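PDB 1MP9: TATA-box-binding protein from Sulfolobus acidocaldarius, which probably binds the TATA box promoter element close to the transcription start and so helps activate archaeal genes transcribed by RNA polymerase. Local coordinates for residues 20-25 with 100-105. Residues are numbered along the deposited sequence; the frame is centred on the assembly and turned at random.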
loop_
_atom_site.group_PDB
_atom_site.type_symbol
_atom_site.label_atom_id
_atom_site.label_comp_id
_atom_site.label_asym_id
_atom_site.label_seq_id
_atom_site.Cartn_x
_atom_site.Cartn_y
_atom_site.Cartn_z
ATOM N N ALA A 20 19.291 3.320 0.346
ATOM C CA ALA A 20 19.992 4.235 -0.550
ATOM C C ALA A 20 20.964 3.479 -1.461
ATOM O O ALA A 20 21.353 2.345 -1.181
ATOM C CB ALA A 20 20.788 5.320 0.274
ATOM N N THR A 21 21.371 4.164 -2.512
ATOM C CA THR A 21 22.289 3.652 -3.503
ATOM C C THR A 21 23.594 4.452 -3.487
ATOM O O THR A 21 23.576 5.676 -3.320
ATOM C CB THR A 21 21.639 3.758 -4.892
ATOM O OG1 THR A 21 20.785 2.630 -5.085
ATOM C CG2 THR A 21 22.667 3.761 -5.966
ATOM N N VAL A 22 24.725 3.757 -3.634
ATOM C CA VAL A 22 26.017 4.414 -3.684
ATOM C C VAL A 22 26.703 3.865 -4.913
ATOM O O VAL A 22 26.972 2.662 -4.994
ATOM C CB VAL A 22 26.906 4.119 -2.452
ATOM C CG1 VAL A 22 28.272 4.821 -2.619
ATOM C CG2 VAL A 22 26.238 4.604 -1.208
ATOM N N THR A 23 26.970 4.738 -5.878
ATOM C CA THR A 23 27.606 4.294 -7.105
ATOM C C THR A 23 29.110 4.401 -6.967
ATOM O O THR A 23 29.639 5.473 -6.674
ATOM C CB THR A 23 27.112 5.113 -8.298
ATOM O OG1 THR A 23 25.677 5.064 -8.336
ATOM C CG2 THR A 23 27.645 4.536 -9.591
ATOM N N LEU A 24 29.800 3.281 -7.141
ATOM C CA LEU A 24 31.253 3.283 -7.023
ATOM C C LEU A 24 31.917 3.460 -8.385
ATOM O O LEU A 24 33.138 3.323 -8.515
ATOM C CB LEU A 24 31.748 1.995 -6.357
ATOM C CG LEU A 24 31.230 1.758 -4.945
ATOM C CD1 LEU A 24 31.979 0.605 -4.309
ATOM C CD2 LEU A 24 31.412 3.015 -4.112
ATOM N N ASP A 25 31.097 3.755 -9.390
ATOM C CA ASP A 25 31.547 3.996 -10.768
ATOM C C ASP A 25 32.771 3.161 -11.178
ATOM O O ASP A 25 33.868 3.695 -11.376
ATOM C CB ASP A 25 31.822 5.505 -10.950
ATOM C CG ASP A 25 32.047 5.903 -12.411
ATOM O OD1 ASP A 25 31.245 5.504 -13.290
ATOM O OD2 ASP A 25 33.026 6.635 -12.676
ATOM N N GLY A 100 36.792 8.957 -7.863
ATOM C CA GLY A 100 36.195 10.171 -7.347
ATOM C C GLY A 100 35.232 9.911 -6.207
ATOM O O GLY A 100 35.041 8.758 -5.811
ATOM N N LYS A 101 34.632 10.977 -5.676
ATOM C CA LYS A 101 33.686 10.850 -4.573
ATOM C C LYS A 101 32.401 10.148 -5.010
ATOM O O LYS A 101 31.735 10.572 -5.953
ATOM C CB LYS A 101 33.336 12.227 -4.004
ATOM C CG LYS A 101 34.542 13.023 -3.544
ATOM C CD LYS A 101 35.342 12.244 -2.506
ATOM C CE LYS A 101 36.771 12.762 -2.391
ATOM N NZ LYS A 101 37.575 11.884 -1.496
ATOM N N PRO A 102 32.053 9.043 -4.344
ATOM C CA PRO A 102 30.830 8.323 -4.703
ATOM C C PRO A 102 29.617 9.131 -4.275
ATOM O O PRO A 102 29.620 9.752 -3.221
ATOM C CB PRO A 102 30.958 7.022 -3.921
ATOM C CG PRO A 102 31.737 7.446 -2.688
ATOM C CD PRO A 102 32.800 8.336 -3.291
ATOM N N LYS A 103 28.583 9.147 -5.095
ATOM C CA LYS A 103 27.390 9.888 -4.725
ATOM C C LYS A 103 26.414 8.928 -4.057
ATOM O O LYS A 103 26.366 7.749 -4.383
ATOM C CB LYS A 103 26.727 10.528 -5.952
ATOM C CG LYS A 103 27.533 11.655 -6.602
ATOM C CD LYS A 103 26.733 12.284 -7.738
ATOM C CE LYS A 103 27.473 13.444 -8.393
ATOM N NZ LYS A 103 26.684 14.043 -9.517
ATOM N N ILE A 104 25.625 9.463 -3.140
ATOM C CA ILE A 104 24.651 8.686 -2.403
ATOM C C ILE A 104 23.257 9.146 -2.777
ATOM O O ILE A 104 22.945 10.314 -2.602
ATOM C CB ILE A 104 24.827 8.914 -0.900
ATOM C CG1 ILE A 104 26.172 8.360 -0.434
ATOM C CG2 ILE A 104 23.688 8.281 -0.143
ATOM C CD1 ILE A 104 26.435 8.627 1.051
ATOM N N GLN A 105 22.422 8.247 -3.277
ATOM C CA GLN A 105 21.062 8.625 -3.622
ATOM C C GLN A 105 20.041 7.828 -2.819
ATOM O O GLN A 105 20.068 6.590 -2.789
ATOM C CB GLN A 105 20.790 8.422 -5.122
ATOM C CG GLN A 105 21.763 9.178 -6.011
ATOM C CD GLN A 105 21.413 9.130 -7.496
ATOM O OE1 GLN A 105 20.380 9.654 -7.921
ATOM N NE2 GLN A 105 22.285 8.512 -8.294
#
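Two backbone hydrogen bonds between Thr-21 and Gln-105 hold strands 12-23 and 103-114 together here. Thr-21 N gives to Gln-105 O at 2.8 Å, and Gln-105 N returns an equally short bond to Thr-21 O; both are nearly straight (168° and 165°) and meet the acceptor in the plane of its carbonyl. A third bond, Thr-23 N to Lys-103 O, is weak at 3.4 Å. Next to the Thr-21/Gln-105 pair, Val-22 and Ile-104 form a non-hydrogen-bonded pair, and each turns its CA hydrogen to a carbonyl across the gap, Ile-104 CA lying 3.3 Å from Thr-21 O. This is the antiparallel seam where the two repeats of TBP join, mid-way in the strand order of the saddle-shaped sheet; the contact sits at one end of it, where 12-23 ends and 103-114 begins. Apolar contacts gather on the face that carries Val-22 and Ile-104, which is packed against helix 77-93. With CG1 anti to its backbone N (chi1 178°), Val-22 lays that methyl 3.7 Å from Pro-102 CB and leaves CG2 to meet Ile-104 CG1 at 3.8 Å, flanking side chains that point the same way. The Leu-24 side chain crosses Pro-102 obliquely, its CD2 4.0 Å from Pro-102 CB. Val-84 of the helix touches both Val-22 and Ile-104, while Ile-88 packs on Pro-102. Thr-21 and Gln-105 project from the other face, consistent with the concave, DNA-binding side of TBPs.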